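Local structure of uncharacterized protein aq_328 (Aquifex aeolicus, 1R4V) at residues Arg76-Leu81 with Met121-Leu127; Phe60-Phe64 with Tyr131-Met135; His34-Glu39 with Ile100-Met104; Phe64-Glu68 with Phe115-Met121. The protein is of unknown function but adopts an ancestral histone fold within a single chain, and may, like its family, take part in protein heterodimerization. All coordinates share one frame; numbering follows the deposited sequence.

From the N terminus, interaction 3 comes first: helix 29-40 meets the loop before helix 106-113, closing a loop of 60 residues. That loop crosses the other three. Residues 60-64, at the end of helix 46-62, pair with the start of helix 131-149 in interaction 2, near the centre of the chain. Interaction 4 begins where interaction 2 leaves off, at F64, and ties residues 64-68 to 115-121. Interaction 1 brings the two short strands together; it nests inside interaction 2, crosses interaction 4 and shares M121 with it. Interactions 1, 2 and 4 form one cluster; interaction 3 lies about 16 to 17 Å from interactions 1 and 4 and about 6 Å from interaction 2 (nearest atoms).

Interaction 1 of 4, residues Arg76-Leu81 with Met121-Leu127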
loop_
_atom_site.group_PDB
_atom_site.type_symbol
_atom_site.label_atom_id
_atom_site.label_comp_id
_atom_site.label_asym_id
_atom_site.label_seq_id
_atom_site.Cartn_x
_atom_site.Cartn_y
_atom_site.Cartn_z
ATOM N N ARG A 76 9.400 -23.894 -7.082
ATOM C CA ARG A 76 10.199 -22.661 -7.012
ATOM C C ARG A 76 10.958 -22.599 -5.693
ATOM O O ARG A 76 10.398 -22.885 -4.625
ATOM C CB ARG A 76 9.294 -21.446 -7.092
ATOM C CG ARG A 76 8.846 -21.119 -8.504
ATOM C CD ARG A 76 8.334 -19.693 -8.620
ATOM N NE ARG A 76 6.920 -19.564 -8.260
ATOM C CZ ARG A 76 5.925 -19.895 -9.078
ATOM N NH1 ARG A 76 6.182 -20.378 -10.301
ATOM N NH2 ARG A 76 4.629 -19.775 -8.768
ATOM N N ASP A 77 12.045 -21.828 -5.736
ATOM C CA ASP A 77 12.798 -21.498 -4.547
ATOM C C ASP A 77 12.768 -19.990 -4.247
ATOM O O ASP A 77 13.607 -19.481 -3.524
ATOM C CB ASP A 77 14.223 -22.022 -4.709
ATOM C CG ASP A 77 14.931 -22.218 -3.375
ATOM O OD1 ASP A 77 14.261 -22.114 -2.315
ATOM O OD2 ASP A 77 16.159 -22.479 -3.285
ATOM N N PHE A 78 11.790 -19.277 -4.796
ATOM C CA PHE A 78 11.606 -17.845 -4.630
ATOM C C PHE A 78 10.096 -17.592 -4.712
ATOM O O PHE A 78 9.354 -18.394 -5.268
ATOM C CB PHE A 78 12.331 -17.013 -5.708
ATOM C CG PHE A 78 11.846 -17.291 -7.088
ATOM C CD1 PHE A 78 10.768 -16.580 -7.614
ATOM C CD2 PHE A 78 12.422 -18.300 -7.840
ATOM C CE1 PHE A 78 10.287 -16.867 -8.857
ATOM C CE2 PHE A 78 11.946 -18.581 -9.092
ATOM C CZ PHE A 78 10.887 -17.870 -9.601
ATOM N N ILE A 79 9.643 -16.477 -4.160
ATOM C CA ILE A 79 8.249 -16.089 -4.290
ATOM C C ILE A 79 8.041 -15.261 -5.542
ATOM O O ILE A 79 8.745 -14.281 -5.773
ATOM C CB ILE A 79 7.846 -15.287 -3.059
ATOM C CG1 ILE A 79 7.989 -16.196 -1.825
ATOM C CG2 ILE A 79 6.388 -14.788 -3.214
ATOM C CD1 ILE A 79 8.165 -15.418 -0.596
ATOM N N ALA A 80 7.064 -15.664 -6.343
ATOM C CA ALA A 80 6.614 -14.969 -7.536
ATOM C C ALA A 80 5.298 -14.255 -7.243
ATOM O O ALA A 80 4.607 -14.542 -6.262
ATOM C CB ALA A 80 6.382 -15.935 -8.663
ATOM N N LEU A 81 4.938 -13.338 -8.133
ATOM C CA LEU A 81 3.669 -12.617 -8.040
ATOM C C LEU A 81 2.473 -13.571 -7.943
ATOM O O LEU A 81 1.568 -13.315 -7.135
ATOM C CB LEU A 81 3.488 -11.670 -9.232
ATOM C CG LEU A 81 2.207 -10.830 -9.278
ATOM C CD1 LEU A 81 2.183 -9.907 -8.091
ATOM C CD2 LEU A 81 2.115 -10.014 -10.562
HETATM N N MSE A 121 11.956 -17.319 2.464
HETATM C CA MSE A 121 12.393 -17.485 1.085
HETATM C C MSE A 121 12.708 -16.186 0.373
HETATM O O MSE A 121 12.168 -15.139 0.687
HETATM C CB MSE A 121 11.322 -18.190 0.256
HETATM C CG MSE A 121 11.072 -19.610 0.656
HETATM SE SE MSE A 121 9.653 -20.436 -0.473
HETATM C CE MSE A 121 9.905 -19.480 -1.919
ATOM N N ASN A 122 13.559 -16.320 -0.633
ATOM C CA ASN A 122 13.911 -15.292 -1.589
ATOM C C ASN A 122 12.655 -14.752 -2.259
ATOM O O ASN A 122 11.760 -15.534 -2.556
ATOM C CB ASN A 122 14.804 -15.888 -2.676
ATOM C CG ASN A 122 15.346 -14.827 -3.617
ATOM O OD1 ASN A 122 15.696 -13.736 -3.168
ATOM N ND2 ASN A 122 15.411 -15.133 -4.915
ATOM N N VAL A 123 12.568 -13.439 -2.453
ATOM C CA VAL A 123 11.491 -12.862 -3.239
ATOM C C VAL A 123 12.099 -12.663 -4.616
ATOM O O VAL A 123 13.149 -12.054 -4.760
ATOM C CB VAL A 123 10.926 -11.550 -2.673
ATOM C CG1 VAL A 123 9.851 -11.011 -3.615
ATOM C CG2 VAL A 123 10.375 -11.765 -1.280
ATOM N N GLY A 124 11.463 -13.192 -5.654
ATOM C CA GLY A 124 12.036 -13.066 -6.985
ATOM C C GLY A 124 12.184 -11.627 -7.436
ATOM O O GLY A 124 11.358 -10.768 -7.094
ATOM N N GLU A 125 13.218 -11.334 -8.220
ATOM C CA GLU A 125 13.416 -9.960 -8.663
ATOM C C GLU A 125 12.269 -9.422 -9.534
ATOM O O GLU A 125 11.941 -8.228 -9.461
ATOM C CB GLU A 125 14.782 -9.789 -9.345
ATOM C CG GLU A 125 15.935 -9.652 -8.349
ATOM C CD GLU A 125 15.860 -8.406 -7.458
ATOM O OE1 GLU A 125 15.622 -7.275 -7.953
ATOM O OE2 GLU A 125 16.053 -8.559 -6.231
ATOM N N ASP A 126 11.627 -10.270 -10.334
ATOM C CA ASP A 126 10.497 -9.801 -11.139
ATOM C C ASP A 126 9.325 -9.393 -10.239
ATOM O O ASP A 126 8.620 -8.435 -10.538
ATOM C CB ASP A 126 10.075 -10.832 -12.171
ATOM C CG ASP A 126 11.067 -10.977 -13.325
ATOM O OD1 ASP A 126 12.013 -10.164 -13.512
ATOM O OD2 ASP A 126 10.949 -11.917 -14.140
ATOM N N LEU A 127 9.115 -10.082 -9.122
ATOM C CA LEU A 127 8.102 -9.654 -8.174
ATOM C C LEU A 127 8.538 -8.324 -7.523
ATOM O O LEU A 127 7.740 -7.396 -7.379
ATOM C CB LEU A 127 7.841 -10.724 -7.127
ATOM C CG LEU A 127 6.962 -10.314 -5.940
ATOM C CD1 LEU A 127 5.646 -9.658 -6.344
ATOM C CD2 LEU A 127 6.661 -11.507 -5.092
HETATM O O HOH W 1 15.879 -18.151 -5.270
HETATM O O HOH W 2 14.555 -19.136 -1.086
#
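A short parallel beta bridge pairs I79 with V123, joining strand 78-79 to strand 122-123. I79 makes both of its backbone bonds: its N donates to N122 O (2.8 Å) in the carbonyl plane, and its O accepts from G124 N (2.9 Å), tilted 21° from the I79 carbonyl plane. G124 is also the N-cap of helix 125-128, so the bridge runs straight into a helix start. The I79 side chain spreads over three partners. CG1, placed beside the backbone N (chi1 -62°), meets M121 CE at 3.8 Å, CG2 lies 3.8 Å from L127 CD2, and CD1 faces V123 CG2 at 4.3 Å. M121, a selenomethionine, bends at chi3, which lays CE against the backbone at 3.4 Å from F78 C. On the other face of the pair, F78 CD1 passes G124 CA at 3.8 Å. Two waters donate to D77 O and accept from N122, one from its N and one from its ND2. R76 turns elsewhere, to a salt bridge with D83. Such a brief parallel pairing of two interhelical loops is characteristic of histone-fold pairs, and is consistent with two histone-like repeats meeting within this chain.

Interaction 2 of 4, residues Phe60-Phe64 with Tyr131-Met135; sequences FGKLF and YRNIM
Residues 60-64, toward the C-terminal end of helix 46-62, meet the first turn of helix 131-149, with F60 CA and M135 CA, 7.4 Å apart, the nearest CA pair across the contact, which is made chiefly by side chains. F60 is the central group. Its CG stands anti to the backbone N (chi1 -153°), directing the ring into the space beside Y131 and I134. There its CZ edge points at the face of Y131 in a T-shaped stack, the centroids 4.9 Å apart and the planes at 70°. CZ sits off-centre over that face, 3.6 Å from Y131 CD1. One face of the F60 ring in turn receives a CH-pi contact from I134 CG2, 3.9 Å from the ring centroid. The same methyl meets L63 CD1 at 3.6 Å, so a single branch of I134 fills the angle between F60 and L63. Farther out, F64 CZ approaches Y131 OH at 3.7 Å, the two side chains crossing at about a right angle. Replacing F60 by alanine is likely to open a gap between the helices, taking the ring edge from the face of Y131 and leaving the I134 methyl with L63 alone. F60 also stacks on F115, L63 continues the packing onto L90 of helix 88-98, and Y131 and M135 reach L110 and L109 of helix 106-113; V123 of strand 122-123 touches F64 and Y131.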
loop_
_atom_site.group_PDB
_atom_site.type_symbol
_atom_site.label_atom_id
_atom_site.label_comp_id
_atom_site.label_asym_id
_atom_site.label_seq_id
_atom_site.Cartn_x
_atom_site.Cartn_y
_atom_site.Cartn_z
ATOM N N PHE A 60 0.567 -5.160 3.035
ATOM C CA PHE A 60 1.566 -5.686 2.105
ATOM C C PHE A 60 2.132 -6.981 2.677
ATOM O O PHE A 60 2.258 -7.978 1.966
ATOM C CB PHE A 60 2.690 -4.651 1.866
ATOM C CG PHE A 60 3.397 -4.760 0.542
ATOM C CD1 PHE A 60 3.951 -3.616 -0.019
ATOM C CD2 PHE A 60 3.522 -5.952 -0.153
ATOM C CE1 PHE A 60 4.613 -3.669 -1.227
ATOM C CE2 PHE A 60 4.187 -6.009 -1.363
ATOM C CZ PHE A 60 4.730 -4.873 -1.902
ATOM N N GLY A 61 2.469 -6.986 3.968
ATOM C CA GLY A 61 2.963 -8.184 4.635
ATOM C C GLY A 61 1.953 -9.324 4.585
ATOM O O GLY A 61 2.329 -10.479 4.392
ATOM N N LYS A 62 0.673 -9.007 4.777
ATOM C CA LYS A 62 -0.435 -9.976 4.689
ATOM C C LYS A 62 -0.605 -10.609 3.313
ATOM O O LYS A 62 -1.098 -11.739 3.189
ATOM C CB LYS A 62 -1.747 -9.357 5.157
ATOM C CG LYS A 62 -1.765 -9.198 6.642
ATOM C CD LYS A 62 -3.118 -8.713 7.162
ATOM C CE LYS A 62 -3.839 -9.819 7.927
ATOM N NZ LYS A 62 -5.134 -9.374 8.515
ATOM N N LEU A 63 -0.140 -9.933 2.273
ATOM C CA LEU A 63 -0.171 -10.526 0.951
ATOM C C LEU A 63 0.743 -11.740 0.814
ATOM O O LEU A 63 0.569 -12.531 -0.109
ATOM C CB LEU A 63 0.183 -9.501 -0.131
ATOM C CG LEU A 63 -0.754 -8.292 -0.228
ATOM C CD1 LEU A 63 -0.253 -7.299 -1.248
ATOM C CD2 LEU A 63 -2.183 -8.689 -0.523
ATOM N N PHE A 64 1.696 -11.890 1.718
ATOM C CA PHE A 64 2.589 -13.052 1.730
ATOM C C PHE A 64 2.011 -14.279 2.462
ATOM O O PHE A 64 2.644 -15.332 2.527
ATOM C CB PHE A 64 3.969 -12.626 2.247
ATOM C CG PHE A 64 4.730 -11.804 1.256
ATOM C CD1 PHE A 64 4.461 -10.441 1.104
ATOM C CD2 PHE A 64 5.693 -12.383 0.433
ATOM C CE1 PHE A 64 5.130 -9.679 0.165
ATOM C CE2 PHE A 64 6.351 -11.608 -0.497
ATOM C CZ PHE A 64 6.086 -10.267 -0.628
ATOM N N TYR A 131 6.582 -4.179 -6.867
ATOM C CA TYR A 131 6.218 -3.640 -5.567
ATOM C C TYR A 131 5.620 -2.252 -5.672
ATOM O O TYR A 131 4.774 -1.877 -4.862
ATOM C CB TYR A 131 7.435 -3.585 -4.649
ATOM C CG TYR A 131 7.807 -4.829 -3.907
ATOM C CD1 TYR A 131 7.222 -6.080 -4.176
ATOM C CD2 TYR A 131 8.756 -4.757 -2.897
ATOM C CE1 TYR A 131 7.600 -7.226 -3.466
ATOM C CE2 TYR A 131 9.121 -5.888 -2.166
ATOM C CZ TYR A 131 8.540 -7.108 -2.445
ATOM O OH TYR A 131 8.958 -8.173 -1.704
ATOM N N ARG A 132 6.073 -1.449 -6.631
ATOM C CA ARG A 132 5.487 -0.114 -6.769
ATOM C C ARG A 132 4.012 -0.161 -7.177
ATOM O O ARG A 132 3.201 0.629 -6.704
ATOM C CB ARG A 132 6.332 0.756 -7.708
ATOM C CG ARG A 132 6.352 0.321 -9.171
ATOM C CD ARG A 132 7.263 1.212 -10.035
ATOM N NE ARG A 132 7.005 2.613 -9.711
ATOM C CZ ARG A 132 5.937 3.289 -10.116
ATOM N NH1 ARG A 132 5.813 4.553 -9.740
ATOM N NH2 ARG A 132 5.003 2.736 -10.893
ATOM N N ASN A 133 3.647 -1.107 -8.040
ATOM C CA ASN A 133 2.261 -1.281 -8.457
ATOM C C ASN A 133 1.414 -1.825 -7.320
ATOM O O ASN A 133 0.300 -1.388 -7.133
ATOM C CB ASN A 133 2.168 -2.152 -9.695
ATOM C CG ASN A 133 2.845 -1.482 -10.874
ATOM O OD1 ASN A 133 2.756 -0.258 -11.043
ATOM N ND2 ASN A 133 3.564 -2.270 -11.660
ATOM N N ILE A 134 1.949 -2.761 -6.555
ATOM C CA ILE A 134 1.211 -3.312 -5.410
ATOM C C ILE A 134 0.944 -2.229 -4.377
ATOM O O ILE A 134 -0.182 -2.101 -3.879
ATOM C CB ILE A 134 1.986 -4.479 -4.809
ATOM C CG1 ILE A 134 2.041 -5.622 -5.831
ATOM C CG2 ILE A 134 1.332 -4.937 -3.513
ATOM C CD1 ILE A 134 2.968 -6.762 -5.457
HETATM N N MSE A 135 1.971 -1.450 -4.049
HETATM C CA MSE A 135 1.833 -0.398 -3.060
HETATM C C MSE A 135 0.903 0.694 -3.542
HETATM O O MSE A 135 0.114 1.208 -2.773
HETATM C CB MSE A 135 3.173 0.217 -2.678
HETATM C CG MSE A 135 3.081 0.665 -1.201
HETATM SE SE MSE A 135 4.517 1.837 -0.877
HETATM C CE MSE A 135 3.832 2.970 0.664
#

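Interaction 3 of 4, residues His34-Glu39 with Ile100-Met104; sequences HYFRTE and IEQDM. With CAC (cacodylate ion), chain D.
H34 opens the contact at its ring edge, CD2 lying 3.9 Å from Q102 NE2, while ND1 donates to O2 of a cacodylate ion (2.9 Å). Y35, its CG anti to the backbone N (chi1 -172°), carries its ring out to the loop. M104 CE lies over one face in a CH-pi contact, 3.4 Å from Y35 CE2, and the selenium beside it makes an oblique Met-aromatic contact; E39 CB sits over the opposite face. The Q102 amide stands at the ring edge, its plane turned 88° from the ring, NE2 3.6 Å from Y35 CD1. I100 CD1 meets Y35 OH at 3.4 Å. R37 NH1 donates nearly straight (168°) to the same cacodylate oxygen (2.8 Å), though D33 also pairs with R37 and probably offsets part of its charge. A water links T38 OG1 to Q102 OE1. The polar link between helix and loop thus runs through water beside the packed ring; the anion, probably from the crystallisation liquor, is consistent with H34 and R37 offering an anion site.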
loop_
_atom_site.group_PDB
_atom_site.type_symbol
_atom_site.label_atom_id
_atom_site.label_comp_id
_atom_site.label_asym_id
_atom_site.label_seq_id
_atom_site.Cartn_x
_atom_site.Cartn_y
_atom_site.Cartn_z
ATOM N N HIS A 34 -0.253 16.045 -1.776
ATOM C CA HIS A 34 -0.767 16.754 -2.924
ATOM C C HIS A 34 -1.725 15.906 -3.784
ATOM O O HIS A 34 -2.782 16.401 -4.159
ATOM C CB HIS A 34 0.422 17.341 -3.698
ATOM C CG HIS A 34 0.022 18.303 -4.753
ATOM N ND1 HIS A 34 0.249 19.659 -4.644
ATOM C CD2 HIS A 34 -0.604 18.107 -5.935
ATOM C CE1 HIS A 34 -0.202 20.256 -5.732
ATOM N NE2 HIS A 34 -0.724 19.339 -6.529
ATOM N N TYR A 35 -1.429 14.649 -4.097
ATOM C CA TYR A 35 -2.371 13.821 -4.857
ATOM C C TYR A 35 -3.682 13.465 -4.106
ATOM O O TYR A 35 -4.777 13.457 -4.678
ATOM C CB TYR A 35 -1.712 12.486 -5.263
ATOM C CG TYR A 35 -2.583 11.699 -6.198
ATOM C CD1 TYR A 35 -2.607 11.999 -7.543
ATOM C CD2 TYR A 35 -3.425 10.696 -5.743
ATOM C CE1 TYR A 35 -3.411 11.297 -8.423
ATOM C CE2 TYR A 35 -4.241 9.985 -6.613
ATOM C CZ TYR A 35 -4.228 10.295 -7.950
ATOM O OH TYR A 35 -5.021 9.634 -8.850
ATOM N N PHE A 36 -3.571 13.091 -2.839
ATOM C CA PHE A 36 -4.788 12.781 -2.066
ATOM C C PHE A 36 -5.753 13.990 -1.968
ATOM O O PHE A 36 -6.967 13.845 -2.053
ATOM C CB PHE A 36 -4.385 12.247 -0.695
ATOM C CG PHE A 36 -4.278 10.739 -0.635
ATOM C CD1 PHE A 36 -3.463 10.047 -1.508
ATOM C CD2 PHE A 36 -4.987 10.008 0.323
ATOM C CE1 PHE A 36 -3.361 8.655 -1.436
ATOM C CE2 PHE A 36 -4.893 8.627 0.395
ATOM C CZ PHE A 36 -4.079 7.949 -0.501
ATOM N N ARG A 37 -5.207 15.188 -1.796
ATOM C CA ARG A 37 -6.019 16.390 -1.633
ATOM C C ARG A 37 -6.674 16.730 -2.963
ATOM O O ARG A 37 -7.898 16.798 -3.072
ATOM C CB ARG A 37 -5.156 17.528 -1.108
ATOM C CG ARG A 37 -5.899 18.834 -0.936
ATOM C CD ARG A 37 -5.061 19.954 -0.315
ATOM N NE ARG A 37 -4.052 20.493 -1.233
ATOM C CZ ARG A 37 -2.732 20.276 -1.200
ATOM N NH1 ARG A 37 -1.984 20.856 -2.126
ATOM N NH2 ARG A 37 -2.135 19.529 -0.278
ATOM N N THR A 38 -5.854 16.888 -3.994
ATOM C CA THR A 38 -6.329 17.375 -5.294
ATOM C C THR A 38 -7.135 16.353 -6.088
ATOM O O THR A 38 -8.116 16.725 -6.723
ATOM C CB THR A 38 -5.135 17.903 -6.130
ATOM O OG1 THR A 38 -4.147 16.866 -6.285
ATOM C CG2 THR A 38 -4.412 18.976 -5.363
ATOM N N GLU A 39 -6.755 15.076 -6.066
ATOM C CA GLU A 39 -7.449 14.065 -6.874
ATOM C C GLU A 39 -8.456 13.185 -6.122
ATOM O O GLU A 39 -9.424 12.721 -6.725
ATOM C CB GLU A 39 -6.432 13.189 -7.626
ATOM C CG GLU A 39 -5.501 13.955 -8.565
ATOM C CD GLU A 39 -6.199 14.726 -9.692
ATOM O OE1 GLU A 39 -7.219 14.240 -10.244
ATOM O OE2 GLU A 39 -5.718 15.834 -10.044
ATOM N N ILE A 100 -2.606 5.730 -13.679
ATOM C CA ILE A 100 -2.413 7.091 -13.167
ATOM C C ILE A 100 -1.094 7.672 -13.678
ATOM O O ILE A 100 -0.040 7.053 -13.540
ATOM C CB ILE A 100 -2.476 7.123 -11.625
ATOM C CG1 ILE A 100 -3.898 6.785 -11.175
ATOM C CG2 ILE A 100 -2.077 8.492 -11.068
ATOM C CD1 ILE A 100 -4.011 6.508 -9.723
ATOM N N GLU A 101 -1.153 8.873 -14.253
ATOM C CA GLU A 101 0.021 9.531 -14.835
ATOM C C GLU A 101 0.813 10.341 -13.810
ATOM O O GLU A 101 2.049 10.336 -13.838
ATOM C CB GLU A 101 -0.390 10.404 -16.029
ATOM C CG GLU A 101 -1.177 9.607 -17.066
ATOM C CD GLU A 101 -1.007 10.070 -18.507
ATOM O OE1 GLU A 101 -0.653 11.250 -18.746
ATOM O OE2 GLU A 101 -1.235 9.229 -19.413
ATOM N N GLN A 102 0.103 11.015 -12.905
ATOM C CA GLN A 102 0.724 11.808 -11.847
ATOM C C GLN A 102 1.540 10.961 -10.886
ATOM O O GLN A 102 1.132 9.865 -10.494
ATOM C CB GLN A 102 -0.330 12.569 -11.045
ATOM C CG GLN A 102 0.233 13.426 -9.889
ATOM C CD GLN A 102 -0.740 14.500 -9.430
ATOM O OE1 GLN A 102 -1.583 14.926 -10.216
ATOM N NE2 GLN A 102 -0.637 14.934 -8.172
ATOM N N ASP A 103 2.696 11.486 -10.512
ATOM C CA ASP A 103 3.556 10.855 -9.544
ATOM C C ASP A 103 2.994 11.184 -8.155
ATOM O O ASP A 103 2.947 12.358 -7.792
ATOM C CB ASP A 103 4.950 11.419 -9.729
ATOM C CG ASP A 103 5.960 10.811 -8.803
ATOM O OD1 ASP A 103 7.109 11.301 -8.874
ATOM O OD2 ASP A 103 5.729 9.884 -7.991
HETATM N N MSE A 104 2.570 10.177 -7.387
HETATM C CA MSE A 104 2.088 10.410 -6.009
HETATM C C MSE A 104 3.088 9.980 -4.943
HETATM O O MSE A 104 2.748 9.860 -3.769
HETATM C CB MSE A 104 0.724 9.778 -5.784
HETATM C CG MSE A 104 0.712 8.263 -5.802
HETATM SE SE MSE A 104 -1.046 7.408 -5.424
HETATM C CE MSE A 104 -1.879 7.581 -7.178
HETATM AS AS CAC D . 1.646 20.552 -0.433
HETATM O O1 CAC D . 0.784 20.785 1.056
HETATM O O2 CAC D . 0.700 20.217 -1.856
HETATM C C1 CAC D . 2.770 22.124 -0.815
HETATM C C2 CAC D . 2.727 18.957 -0.075
HETATM O O HOH W 3 -2.910 16.758 -8.451
#

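Interaction 4 of 4, residues Phe64-Glu68 with Phe115-Met121; sequences FYGAE and FIPPVEM
A single carboxylate oxygen, E68 OE1, takes hydrogen bonds from two consecutive backbone amides, E120 N at 2.8 Å and M121 N at 2.9 Å. The amides approach differently: M121 N comes nearly head-on to the C-O bond, whereas E120 N arrives from above the carboxylate plane, 41° out of it. E68 reaches this far because its chain is fully extended at chi2 (-179°). Along the way its CG slides past the M121 selenium at 3.8 Å, and OE1 rests 3.5 Å from V119 CB. A lysine in its place would probably leave both amides without their acceptor and bring a positive charge up to them. E68 lies in the first turn of helix 67-73, behind the N-cap G66, where the helix dipole would probably favour a negative side chain, although the carboxylate is turned to the loop amides. The facing loop turns at P118, the centre of an inverse gamma turn, and this bend presents prolines and V119 to F64 before the chain enters strand 122-123 of the histone-like fold. P117 CB stands over the centre of the F64 ring, 3.5 Å from its centroid, in a CH-pi contact. V119 CG1 lies 3.9 Å from F64 CD2. At the other end F64 CE1 meets the edge of F115 near CZ (3.7 Å), the two rings inclined at 42°.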
loop_
_atom_site.group_PDB
_atom_site.type_symbol
_atom_site.label_atom_id
_atom_site.label_comp_id
_atom_site.label_asym_id
_atom_site.label_seq_id
_atom_site.Cartn_x
_atom_site.Cartn_y
_atom_site.Cartn_z
ATOM N N PHE A 64 1.696 -11.890 1.718
ATOM C CA PHE A 64 2.589 -13.052 1.730
ATOM C C PHE A 64 2.011 -14.279 2.462
ATOM O O PHE A 64 2.644 -15.332 2.527
ATOM C CB PHE A 64 3.969 -12.626 2.247
ATOM C CG PHE A 64 4.730 -11.804 1.256
ATOM C CD1 PHE A 64 4.461 -10.441 1.104
ATOM C CD2 PHE A 64 5.693 -12.383 0.433
ATOM C CE1 PHE A 64 5.130 -9.679 0.165
ATOM C CE2 PHE A 64 6.351 -11.608 -0.497
ATOM C CZ PHE A 64 6.086 -10.267 -0.628
ATOM N N TYR A 65 0.799 -14.187 3.006
ATOM C CA TYR A 65 0.111 -15.356 3.550
ATOM C C TYR A 65 -0.055 -16.434 2.476
ATOM O O TYR A 65 -0.577 -16.184 1.382
ATOM C CB TYR A 65 -1.286 -14.977 4.080
ATOM C CG TYR A 65 -2.118 -16.160 4.531
ATOM C CD1 TYR A 65 -1.908 -16.739 5.788
ATOM C CD2 TYR A 65 -3.113 -16.698 3.705
ATOM C CE1 TYR A 65 -2.679 -17.852 6.214
ATOM C CE2 TYR A 65 -3.894 -17.790 4.121
ATOM C CZ TYR A 65 -3.667 -18.374 5.362
ATOM O OH TYR A 65 -4.475 -19.439 5.737
ATOM N N GLY A 66 0.428 -17.618 2.789
ATOM C CA GLY A 66 0.389 -18.752 1.869
ATOM C C GLY A 66 1.424 -18.747 0.764
ATOM O O GLY A 66 1.520 -19.749 0.052
ATOM N N ALA A 67 2.226 -17.689 0.639
ATOM C CA ALA A 67 3.110 -17.541 -0.510
ATOM C C ALA A 67 4.256 -18.558 -0.593
ATOM O O ALA A 67 4.556 -19.065 -1.670
ATOM C CB ALA A 67 3.643 -16.142 -0.647
ATOM N N GLU A 68 4.912 -18.858 0.512
ATOM C CA GLU A 68 5.958 -19.878 0.487
ATOM C C GLU A 68 5.424 -21.236 0.088
ATOM O O GLU A 68 6.082 -21.932 -0.686
ATOM C CB GLU A 68 6.678 -19.944 1.828
ATOM C CG GLU A 68 7.503 -18.703 2.087
ATOM C CD GLU A 68 8.252 -18.745 3.415
ATOM O OE1 GLU A 68 9.463 -18.481 3.436
ATOM O OE2 GLU A 68 7.636 -19.023 4.465
ATOM N N PHE A 115 10.072 -2.006 3.738
ATOM C CA PHE A 115 9.272 -3.219 3.787
ATOM C C PHE A 115 10.142 -4.476 3.813
ATOM O O PHE A 115 11.083 -4.594 3.041
ATOM C CB PHE A 115 8.328 -3.256 2.579
ATOM C CG PHE A 115 7.510 -4.503 2.497
ATOM C CD1 PHE A 115 7.661 -5.388 1.442
ATOM C CD2 PHE A 115 6.595 -4.803 3.490
ATOM C CE1 PHE A 115 6.901 -6.546 1.378
ATOM C CE2 PHE A 115 5.825 -5.958 3.430
ATOM C CZ PHE A 115 5.993 -6.838 2.371
ATOM N N ILE A 116 9.823 -5.398 4.716
ATOM C CA ILE A 116 10.479 -6.702 4.837
ATOM C C ILE A 116 9.353 -7.725 4.850
ATOM O O ILE A 116 8.591 -7.806 5.813
ATOM C CB ILE A 116 11.291 -6.777 6.134
ATOM C CG1 ILE A 116 12.392 -5.705 6.111
ATOM C CG2 ILE A 116 11.895 -8.178 6.336
ATOM C CD1 ILE A 116 12.967 -5.384 7.467
ATOM N N PRO A 117 9.180 -8.504 3.796
ATOM C CA PRO A 117 8.091 -9.475 3.823
ATOM C C PRO A 117 8.352 -10.542 4.891
ATOM O O PRO A 117 9.508 -10.888 5.140
ATOM C CB PRO A 117 8.087 -10.042 2.406
ATOM C CG PRO A 117 9.418 -9.763 1.877
ATOM C CD PRO A 117 9.922 -8.538 2.529
ATOM N N PRO A 118 7.303 -11.033 5.530
ATOM C CA PRO A 118 7.441 -12.020 6.603
ATOM C C PRO A 118 7.640 -13.451 6.102
ATOM O O PRO A 118 6.853 -14.342 6.402
ATOM C CB PRO A 118 6.124 -11.863 7.361
ATOM C CG PRO A 118 5.114 -11.452 6.298
ATOM C CD PRO A 118 5.894 -10.657 5.297
ATOM N N VAL A 119 8.690 -13.681 5.328
ATOM C CA VAL A 119 8.964 -14.981 4.723
ATOM C C VAL A 119 10.447 -15.201 4.898
ATOM O O VAL A 119 11.201 -14.241 5.093
ATOM C CB VAL A 119 8.597 -15.045 3.224
ATOM C CG1 VAL A 119 7.093 -14.963 3.056
ATOM C CG2 VAL A 119 9.283 -13.954 2.406
ATOM N N GLU A 120 10.863 -16.458 4.831
ATOM C CA GLU A 120 12.294 -16.788 4.822
ATOM C C GLU A 120 12.817 -16.923 3.393
ATOM O O GLU A 120 13.983 -16.646 3.113
ATOM C CB GLU A 120 12.553 -18.054 5.649
ATOM C CG GLU A 120 12.442 -17.794 7.149
ATOM C CD GLU A 120 13.401 -16.703 7.625
ATOM O OE1 GLU A 120 14.571 -16.708 7.166
ATOM O OE2 GLU A 120 13.004 -15.832 8.445
HETATM N N MSE A 121 11.956 -17.319 2.464
HETATM C CA MSE A 121 12.393 -17.485 1.085
HETATM C C MSE A 121 12.708 -16.186 0.373
HETATM O O MSE A 121 12.168 -15.139 0.687
HETATM C CB MSE A 121 11.322 -18.190 0.256
HETATM C CG MSE A 121 11.072 -19.610 0.656
HETATM SE SE MSE A 121 9.653 -20.436 -0.473
HETATM C CE MSE A 121 9.905 -19.480 -1.919
#